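Long-range contacts in putative chitobiase (Bacteroides thetaiotaomicron, PDB 3HNM), which is of unproven function but probably acts on chitin-derived sugars, its F5/8 type C domain holding a magnesium ion and probably binding carbohydrate: residues W18-F23 with F67-G72; E42-N47 with G158-W163. One frame throughout, in Å; residues are numbered along the deposited sequence.

Interaction 1 (W18-F23 with F67-G72); sequences WSVIDF and FVFDMG
Trp-18 and Met-71, a selenomethionine, lie side by side and form the tightly packed end of this contact. Met-71 CG sits over one indole face, toward the rim, 3.5 Å from the centroid of the five-membered ring of Trp-18. It is a CH-pi contact. The selenium approaches obliquely, 4.7 Å from the centroid of the six-membered ring. The Met-71 chain is bent at chi3 (83°), which puts CE beside Trp-18 CZ2. Val-20 and Phe-69 also point the same way. Val-20 CG2 meets the edge of the Phe-69 ring, 3.5 Å from CE1. Beyond them, Phe-23 CB comes to Phe-67 CD1 at 3.6 Å.

Strands 20-23 and 65-71 run antiparallel here, and 20-23 is an outermost strand of the five-stranded sheet. It has a classic beta bulge, two residues (Ile-21, Asp-22) set against one (Val-68). Ile-21 N bonds Val-68 O (3.0 Å), and Val-68 N bonds Asp-22 O (2.7 Å). Asp-70 N gives a further bond to Ser-19 O.

The solvent side is looser and is made by Ser-19, Ile-21 and Asp-22. Exposed Ile-21 lays CG2 against CG1 of the buried Val-68 (3.7 Å). Asp-22 has its CB against Val-68 CG2, while its OD2 bonds Tyr-66. Asp-70, by contrast, is buried. Its OD1 accepts from Gly-72 N in an Asx turn and forms a salt bridge with Arg-137.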
ATOM      1  N   TRP A  18       0.881  -1.238 -13.284  1.00 47.87           N
ATOM      2  CA  TRP A  18       0.484  -1.823 -12.002  1.00 47.06           C
ATOM      3  C   TRP A  18      -0.994  -2.201 -11.939  1.00 46.47           C
ATOM      4  O   TRP A  18      -1.786  -1.787 -12.790  1.00 46.64           O
ATOM      5  CB  TRP A  18       0.782  -0.856 -10.864  1.00 47.38           C
ATOM      6  CG  TRP A  18       2.216  -0.712 -10.560  1.00 49.72           C
ATOM      7  CD1 TRP A  18       3.257  -0.775 -11.440  1.00 51.15           C
ATOM      8  CD2 TRP A  18       2.785  -0.387  -9.289  1.00 50.12           C
ATOM      9  NE1 TRP A  18       4.441  -0.504 -10.793  1.00 51.75           N
ATOM     10  CE2 TRP A  18       4.175  -0.259  -9.473  1.00 50.23           C
ATOM     11  CE3 TRP A  18       2.252  -0.189  -8.009  1.00 49.36           C
ATOM     12  CZ2 TRP A  18       5.036   0.062  -8.432  1.00 50.12           C
ATOM     13  CZ3 TRP A  18       3.108   0.129  -6.972  1.00 49.32           C
ATOM     14  CH2 TRP A  18       4.486   0.252  -7.188  1.00 50.38           C
ATOM     15  N   SER A  19      -1.355  -2.978 -10.917  1.00 44.48           N
ATOM     16  CA  SER A  19      -2.728  -3.428 -10.731  1.00 43.62           C
ATOM     17  C   SER A  19      -2.881  -4.389  -9.544  1.00 42.28           C
ATOM     18  O   SER A  19      -2.321  -5.483  -9.564  1.00 43.65           O
ATOM     19  CB  SER A  19      -3.213  -4.107 -12.010  1.00 43.90           C
ATOM     20  OG  SER A  19      -2.180  -4.895 -12.573  1.00 44.43           O
ATOM     21  N   VAL A  20      -3.637  -3.981  -8.523  1.00 39.87           N
ATOM     22  CA  VAL A  20      -3.848  -4.808  -7.341  1.00 37.48           C
ATOM     23  C   VAL A  20      -4.496  -6.119  -7.741  1.00 37.46           C
ATOM     24  O   VAL A  20      -5.707  -6.187  -7.978  1.00 37.35           O
ATOM     25  CB  VAL A  20      -4.733  -4.096  -6.307  1.00 36.47           C
ATOM     26  CG1 VAL A  20      -4.943  -4.981  -5.098  1.00 35.91           C
ATOM     27  CG2 VAL A  20      -4.078  -2.805  -5.879  1.00 35.64           C
ATOM     28  N   ILE A  21      -3.662  -7.155  -7.804  1.00 37.94           N
ATOM     29  CA  ILE A  21      -4.070  -8.494  -8.205  1.00 36.86           C
ATOM     30  C   ILE A  21      -4.630  -9.305  -7.036  1.00 35.50           C
ATOM     31  O   ILE A  21      -5.143 -10.408  -7.224  1.00 35.56           O
ATOM     32  CB  ILE A  21      -2.872  -9.252  -8.880  1.00 38.46           C
ATOM     33  CG1 ILE A  21      -3.374 -10.500  -9.608  1.00 40.51           C
ATOM     34  CG2 ILE A  21      -1.824  -9.666  -7.832  1.00 39.10           C
ATOM     35  CD1 ILE A  21      -2.252 -11.405 -10.108  1.00 41.87           C
ATOM     36  N   ASP A  22      -4.539  -8.775  -5.824  1.00 34.50           N
ATOM     37  CA  ASP A  22      -5.102  -9.497  -4.693  1.00 33.77           C
ATOM     38  C   ASP A  22      -5.139  -8.714  -3.388  1.00 32.83           C
ATOM     39  O   ASP A  22      -4.231  -7.941  -3.080  1.00 33.20           O
ATOM     40  CB  ASP A  22      -4.365 -10.820  -4.492  1.00 34.79           C
ATOM     41  CG  ASP A  22      -4.913 -11.606  -3.328  1.00 37.96           C
ATOM     42  OD1 ASP A  22      -6.089 -11.404  -2.981  1.00 42.37           O
ATOM     43  OD2 ASP A  22      -4.187 -12.431  -2.752  1.00 39.81           O
ATOM     44  N   PHE A  23      -6.212  -8.909  -2.632  1.00 30.77           N
ATOM     45  CA  PHE A  23      -6.364  -8.245  -1.348  1.00 30.54           C
ATOM     46  C   PHE A  23      -7.360  -9.034  -0.502  1.00 29.88           C
ATOM     47  O   PHE A  23      -7.973  -9.987  -0.989  1.00 30.24           O
ATOM     48  CB  PHE A  23      -6.815  -6.788  -1.553  1.00 31.12           C
ATOM     49  CG  PHE A  23      -8.154  -6.647  -2.236  1.00 32.17           C
ATOM     50  CD1 PHE A  23      -9.332  -6.713  -1.502  1.00 32.86           C
ATOM     51  CD2 PHE A  23      -8.237  -6.465  -3.613  1.00 33.12           C
ATOM     52  CE1 PHE A  23     -10.575  -6.603  -2.124  1.00 32.20           C
ATOM     53  CE2 PHE A  23      -9.472  -6.354  -4.247  1.00 32.00           C
ATOM     54  CZ  PHE A  23     -10.639  -6.425  -3.495  1.00 32.06           C
ATOM     55  N   PHE A  67      -2.207  -6.648   0.520  1.00 28.29           N
ATOM     56  CA  PHE A  67      -2.472  -6.334  -0.865  1.00 30.09           C
ATOM     57  C   PHE A  67      -1.339  -6.899  -1.673  1.00 31.64           C
ATOM     58  O   PHE A  67      -0.216  -6.938  -1.195  1.00 32.75           O
ATOM     59  CB  PHE A  67      -2.481  -4.832  -1.044  1.00 30.63           C
ATOM     60  CG  PHE A  67      -3.481  -4.127  -0.206  1.00 30.99           C
ATOM     61  CD1 PHE A  67      -4.773  -3.953  -0.666  1.00 32.43           C
ATOM     62  CD2 PHE A  67      -3.110  -3.555   1.007  1.00 30.91           C
ATOM     63  CE1 PHE A  67      -5.687  -3.205   0.060  1.00 33.83           C
ATOM     64  CE2 PHE A  67      -4.018  -2.802   1.750  1.00 32.73           C
ATOM     65  CZ  PHE A  67      -5.308  -2.623   1.274  1.00 33.85           C
ATOM     66  N   VAL A  68      -1.619  -7.313  -2.899  1.00 33.36           N
ATOM     67  CA  VAL A  68      -0.585  -7.876  -3.750  1.00 35.38           C
ATOM     68  C   VAL A  68      -0.546  -7.102  -5.054  1.00 35.85           C
ATOM     69  O   VAL A  68      -1.341  -7.349  -5.955  1.00 36.88           O
ATOM     70  CB  VAL A  68      -0.880  -9.354  -4.049  1.00 36.47           C
ATOM     71  CG1 VAL A  68       0.259  -9.967  -4.841  1.00 37.15           C
ATOM     72  CG2 VAL A  68      -1.122 -10.100  -2.749  1.00 36.20           C
ATOM     73  N   PHE A  69       0.381  -6.162  -5.154  1.00 36.58           N
ATOM     74  CA  PHE A  69       0.494  -5.339  -6.351  1.00 37.02           C
ATOM     75  C   PHE A  69       1.268  -6.011  -7.459  1.00 37.63           C
ATOM     76  O   PHE A  69       2.325  -6.573  -7.219  1.00 38.55           O
ATOM     77  CB  PHE A  69       1.182  -4.042  -5.986  1.00 36.07           C
ATOM     78  CG  PHE A  69       0.557  -3.353  -4.826  1.00 36.33           C
ATOM     79  CD1 PHE A  69      -0.679  -2.735  -4.958  1.00 35.95           C
ATOM     80  CD2 PHE A  69       1.192  -3.326  -3.591  1.00 35.72           C
ATOM     81  CE1 PHE A  69      -1.267  -2.096  -3.879  1.00 36.32           C
ATOM     82  CE2 PHE A  69       0.609  -2.686  -2.502  1.00 35.58           C
ATOM     83  CZ  PHE A  69      -0.621  -2.071  -2.647  1.00 35.18           C
ATOM     84  N   ASP A  70       0.750  -5.951  -8.679  1.00 39.57           N
ATOM     85  CA  ASP A  70       1.455  -6.545  -9.813  1.00 41.18           C
ATOM     86  C   ASP A  70       2.068  -5.428 -10.668  1.00 41.98           C
ATOM     87  O   ASP A  70       1.377  -4.824 -11.483  1.00 40.64           O
ATOM     88  CB  ASP A  70       0.505  -7.380 -10.673  1.00 40.84           C
ATOM     89  CG  ASP A  70       1.229  -8.096 -11.788  1.00 42.49           C
ATOM     90  OD1 ASP A  70       2.337  -7.626 -12.141  1.00 42.56           O
ATOM     91  OD2 ASP A  70       0.704  -9.111 -12.314  1.00 42.56           O
HETATM   92  N   MSE A  71       3.364  -5.173 -10.502  1.00 44.27           N
HETATM   93  CA  MSE A  71       4.036  -4.104 -11.242  1.00 46.63           C
HETATM   94  C   MSE A  71       4.138  -4.319 -12.743  1.00 46.72           C
HETATM   95  O   MSE A  71       4.647  -3.455 -13.457  1.00 46.14           O
HETATM   96  CB  MSE A  71       5.426  -3.869 -10.667  1.00 48.87           C
HETATM   97  CG  MSE A  71       5.415  -3.226  -9.302  1.00 55.18           C
HETATM   98 SE   MSE A  71       7.187  -3.176  -8.484  1.00 62.03          SE
HETATM   99  CE  MSE A  71       7.883  -1.576  -9.359  1.00 62.78           C
ATOM    100  N   GLY A  72       3.658  -5.469 -13.211  1.00 47.06           N
ATOM    101  CA  GLY A  72       3.682  -5.769 -14.632  1.00 48.41           C
ATOM    102  C   GLY A  72       4.946  -6.467 -15.090  1.00 49.85           C
ATOM    103  O   GLY A  72       4.904  -7.579 -15.623  1.00 50.64           O
TER

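Interaction 2 (E42-N47 with G158-W163); sequences ESLIDN and GEVYAW. With MG (magnesium ion), chain E.
Ser-43 and Gly-158 meet through a magnesium ion. Ser-43 O binds the metal at 2.6 Å. Gly-158 O lies 2.6 Å from the magnesium as well. Asp-46 OD2 is farther, 2.9 Å from the ion. Asn-48 and Thr-51 complete the residues of the site. The metal therefore ties segment 42-47 to strand 156-166 at its bulge, through the carbonyls of Ser-43 and Gly-158, one from each segment. Related domains of this family often hold a metal ion at a comparable loop, so a structural role is plausible.

The polar contacts centre on Glu-159. Its CG is anti to the backbone N (chi1 -170°), and the chain runs on extended toward residues 46 and 47. Glu-159 OE2 lies 2.9 Å from Asp-46 N. Glu-159 OE2 is also 3.4 Å from Asp-46 OD2, with the two carboxylate planes 74° apart. These like charges are probably offset by the magnesium beside Asp-46 and by Lys-15, a weak, long ion pair of Glu-159. Asp-46 OD1 is held by Thr-51. An alanine in place of Glu-159 would probably open a gap beside the 46-47 backbone and leave Lys-15 without this ionic partner.

One backbone hydrogen bond crosses, Val-160 N to Leu-44 O. It is weak at 3.4 Å, and doubtful because Leu-44 O is modelled too close to Glu-159 CG.

Among apolar groups, Ile-45 CG2 lies beside Val-160 CG1 at 3.8 Å, the two side chains pointing the same way. A Leu-44 methyl, CD1, rests on the carbonyl of Gly-158, 3.5 Å from its O.

At the classic beta bulge of strand 156-166, Gly-158 and Glu-159 are set against the single residue Ala-83. The strand runs between strands 53-54 and 74-83 in the four-stranded sheet, and Val-160 packs on Phe-80 of 74-83.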
ATOM      1  N   GLU A  42      -7.911  -0.357  -6.178  1.00 42.75           N
ATOM      2  CA  GLU A  42      -7.268   0.308  -7.315  1.00 43.45           C
ATOM      3  C   GLU A  42      -7.009   1.778  -7.029  1.00 42.83           C
ATOM      4  O   GLU A  42      -6.195   2.413  -7.689  1.00 43.27           O
ATOM      5  CB  GLU A  42      -8.132   0.200  -8.577  1.00 45.52           C
ATOM      6  CG  GLU A  42      -9.567   0.673  -8.385  1.00 49.04           C
ATOM      7  CD  GLU A  42     -10.444  -0.365  -7.691  1.00 51.58           C
ATOM      8  OE1 GLU A  42     -11.512   0.024  -7.149  1.00 53.81           O
ATOM      9  OE2 GLU A  42     -10.075  -1.569  -7.700  1.00 51.14           O
ATOM     10  N   SER A  43      -7.700   2.308  -6.033  1.00 41.92           N
ATOM     11  CA  SER A  43      -7.567   3.703  -5.668  1.00 41.25           C
ATOM     12  C   SER A  43      -6.308   3.911  -4.866  1.00 40.82           C
ATOM     13  O   SER A  43      -6.121   4.948  -4.241  1.00 40.67           O
ATOM     14  CB  SER A  43      -8.779   4.119  -4.843  1.00 41.54           C
ATOM     15  OG  SER A  43      -8.725   5.498  -4.563  1.00 43.43           O
ATOM     16  N   LEU A  44      -5.427   2.927  -4.903  1.00 42.19           N
ATOM     17  CA  LEU A  44      -4.204   2.988  -4.105  1.00 44.63           C
ATOM     18  C   LEU A  44      -2.949   3.242  -4.930  1.00 47.29           C
ATOM     19  O   LEU A  44      -1.933   3.687  -4.384  1.00 47.96           O
ATOM     20  CB  LEU A  44      -4.072   1.680  -3.325  1.00 41.30           C
ATOM     21  CG  LEU A  44      -3.644   1.752  -1.881  1.00 39.03           C
ATOM     22  CD1 LEU A  44      -4.312   2.919  -1.179  1.00 39.04           C
ATOM     23  CD2 LEU A  44      -4.000   0.437  -1.221  1.00 36.97           C
ATOM     24  N   ILE A  45      -3.037   2.940  -6.232  1.00 47.81           N
ATOM     25  CA  ILE A  45      -1.944   3.132  -7.189  1.00 47.92           C
ATOM     26  C   ILE A  45      -2.394   3.956  -8.404  1.00 49.67           C
ATOM     27  O   ILE A  45      -2.152   3.581  -9.557  1.00 49.21           O
ATOM     28  CB  ILE A  45      -1.340   1.773  -7.696  1.00 45.83           C
ATOM     29  CG1 ILE A  45      -2.316   1.017  -8.610  1.00 44.27           C
ATOM     30  CG2 ILE A  45      -0.965   0.913  -6.517  1.00 44.93           C
ATOM     31  CD1 ILE A  45      -3.541   0.512  -7.928  1.00 46.21           C
ATOM     32  N   ASP A  46      -3.049   5.082  -8.137  1.00 51.42           N
ATOM     33  CA  ASP A  46      -3.510   5.963  -9.207  1.00 54.17           C
ATOM     34  C   ASP A  46      -2.742   7.296  -9.227  1.00 55.45           C
ATOM     35  O   ASP A  46      -3.292   8.348  -9.562  1.00 56.05           O
ATOM     36  CB  ASP A  46      -5.027   6.219  -9.099  1.00 54.44           C
ATOM     37  CG  ASP A  46      -5.405   7.122  -7.930  1.00 55.33           C
ATOM     38  OD1 ASP A  46      -6.577   7.575  -7.900  1.00 54.36           O
ATOM     39  OD2 ASP A  46      -4.539   7.370  -7.047  1.00 56.05           O
ATOM     40  N   ASN A  47      -1.470   7.242  -8.845  1.00 56.22           N
ATOM     41  CA  ASN A  47      -0.596   8.418  -8.834  1.00 56.23           C
ATOM     42  C   ASN A  47      -0.735   9.419  -7.680  1.00 54.50           C
ATOM     43  O   ASN A  47       0.271   9.985  -7.255  1.00 54.81           O
ATOM     44  CB  ASN A  47      -0.702   9.165 -10.176  1.00 58.57           C
ATOM     45  CG  ASN A  47      -0.237   8.316 -11.360  1.00 60.60           C
ATOM     46  OD1 ASN A  47      -0.671   7.164 -11.525  1.00 61.49           O
ATOM     47  ND2 ASN A  47       0.636   8.886 -12.199  1.00 60.91           N
ATOM     48  N   GLY A 158      -3.828   6.136   1.673  1.00 38.12           N
ATOM     49  CA  GLY A 158      -3.725   7.065   0.563  1.00 38.84           C
ATOM     50  C   GLY A 158      -3.105   6.435  -0.674  1.00 40.27           C
ATOM     51  O   GLY A 158      -3.749   6.346  -1.723  1.00 40.45           O
ATOM     52  N   GLU A 159      -1.857   5.988  -0.554  1.00 40.65           N
ATOM     53  CA  GLU A 159      -1.165   5.379  -1.680  1.00 42.35           C
ATOM     54  C   GLU A 159       0.172   4.701  -1.327  1.00 43.21           C
ATOM     55  O   GLU A 159       0.784   4.993  -0.294  1.00 42.86           O
ATOM     56  CB  GLU A 159      -0.934   6.437  -2.738  1.00 42.69           C
ATOM     57  CG  GLU A 159      -0.451   5.884  -4.019  1.00 46.49           C
ATOM     58  CD  GLU A 159      -0.791   6.785  -5.153  1.00 49.99           C
ATOM     59  OE1 GLU A 159      -0.359   7.962  -5.082  1.00 52.80           O
ATOM     60  OE2 GLU A 159      -1.489   6.331  -6.102  1.00 49.79           O
ATOM     61  N   VAL A 160       0.624   3.809  -2.213  1.00 43.74           N
ATOM     62  CA  VAL A 160       1.869   3.050  -2.037  1.00 43.27           C
ATOM     63  C   VAL A 160       2.904   3.295  -3.157  1.00 44.93           C
ATOM     64  O   VAL A 160       2.610   3.101  -4.333  1.00 46.00           O
ATOM     65  CB  VAL A 160       1.554   1.532  -1.959  1.00 41.55           C
ATOM     66  CG1 VAL A 160       0.618   1.145  -3.072  1.00 39.99           C
ATOM     67  CG2 VAL A 160       2.830   0.713  -2.061  1.00 41.67           C
ATOM     68  N   TYR A 161       4.114   3.710  -2.782  1.00 46.73           N
ATOM     69  CA  TYR A 161       5.198   3.991  -3.737  1.00 47.57           C
ATOM     70  C   TYR A 161       6.250   2.881  -3.728  1.00 48.33           C
ATOM     71  O   TYR A 161       6.417   2.183  -2.723  1.00 48.39           O
ATOM     72  CB  TYR A 161       5.880   5.316  -3.372  1.00 46.71           C
ATOM     73  CG  TYR A 161       4.914   6.449  -3.154  1.00 47.56           C
ATOM     74  CD1 TYR A 161       4.091   6.889  -4.199  1.00 47.62           C
ATOM     75  CD2 TYR A 161       4.801   7.068  -1.903  1.00 47.43           C
ATOM     76  CE1 TYR A 161       3.173   7.916  -4.018  1.00 49.11           C
ATOM     77  CE2 TYR A 161       3.881   8.102  -1.704  1.00 49.52           C
ATOM     78  CZ  TYR A 161       3.065   8.522  -2.774  1.00 49.83           C
ATOM     79  OH  TYR A 161       2.139   9.536  -2.608  1.00 50.22           O
ATOM     80  N   ALA A 162       6.969   2.734  -4.840  1.00 48.83           N
ATOM     81  CA  ALA A 162       8.018   1.719  -4.946  1.00 49.00           C
ATOM     82  C   ALA A 162       9.129   2.178  -5.880  1.00 49.92           C
ATOM     83  O   ALA A 162       8.861   2.553  -7.021  1.00 52.00           O
ATOM     84  CB  ALA A 162       7.430   0.413  -5.444  1.00 48.70           C
ATOM     85  N   TRP A 163      10.369   2.155  -5.391  1.00 50.30           N
ATOM     86  CA  TRP A 163      11.542   2.567  -6.181  1.00 49.50           C
ATOM     87  C   TRP A 163      12.309   1.343  -6.657  1.00 48.16           C
ATOM     88  O   TRP A 163      12.177   0.265  -6.091  1.00 48.23           O
ATOM     89  CB  TRP A 163      12.476   3.442  -5.335  1.00 50.25           C
ATOM     90  CG  TRP A 163      11.936   4.822  -5.014  1.00 51.93           C
ATOM     91  CD1 TRP A 163      12.195   5.982  -5.689  1.00 52.34           C
ATOM     92  CD2 TRP A 163      11.042   5.175  -3.946  1.00 51.51           C
ATOM     93  NE1 TRP A 163      11.523   7.033  -5.108  1.00 52.10           N
ATOM     94  CE2 TRP A 163      10.807   6.565  -4.039  1.00 51.40           C
ATOM     95  CE3 TRP A 163      10.416   4.452  -2.923  1.00 50.93           C
ATOM     96  CZ2 TRP A 163       9.974   7.246  -3.149  1.00 50.71           C
ATOM     97  CZ3 TRP A 163       9.585   5.132  -2.035  1.00 51.13           C
ATOM     98  CH2 TRP A 163       9.373   6.514  -2.156  1.00 50.53           C
TER
HETATM   99 MG    MG E 173      -4.328   6.822  -4.215  1.00 26.03          MG

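In the fold
Interactions 1 and 2 have centres 10 Å apart and touch directly across the interior. Interaction 1 belongs to the five-stranded sheet, and interaction 2 joins the 42-47 segment to the four-stranded one, consistent with the beta-sandwich of F5/8 type C domains. Four contacts join them. Trp-18 CH2 meets Ala-162 CB at 3.4 Å. Phe-69 CZ meets Val-160 CG1 at 3.5 Å. Trp-18 CE3 lies 3.7 Å from Ile-45 CG2, and Val-20 CG2 lies 3.9 Å from Ile-45 CD1, so the metal-binding loop also rests on this core. The magnesium itself belongs to interaction 2, about 9 Å from the side chain of Phe-69. Along the chain the segments alternate.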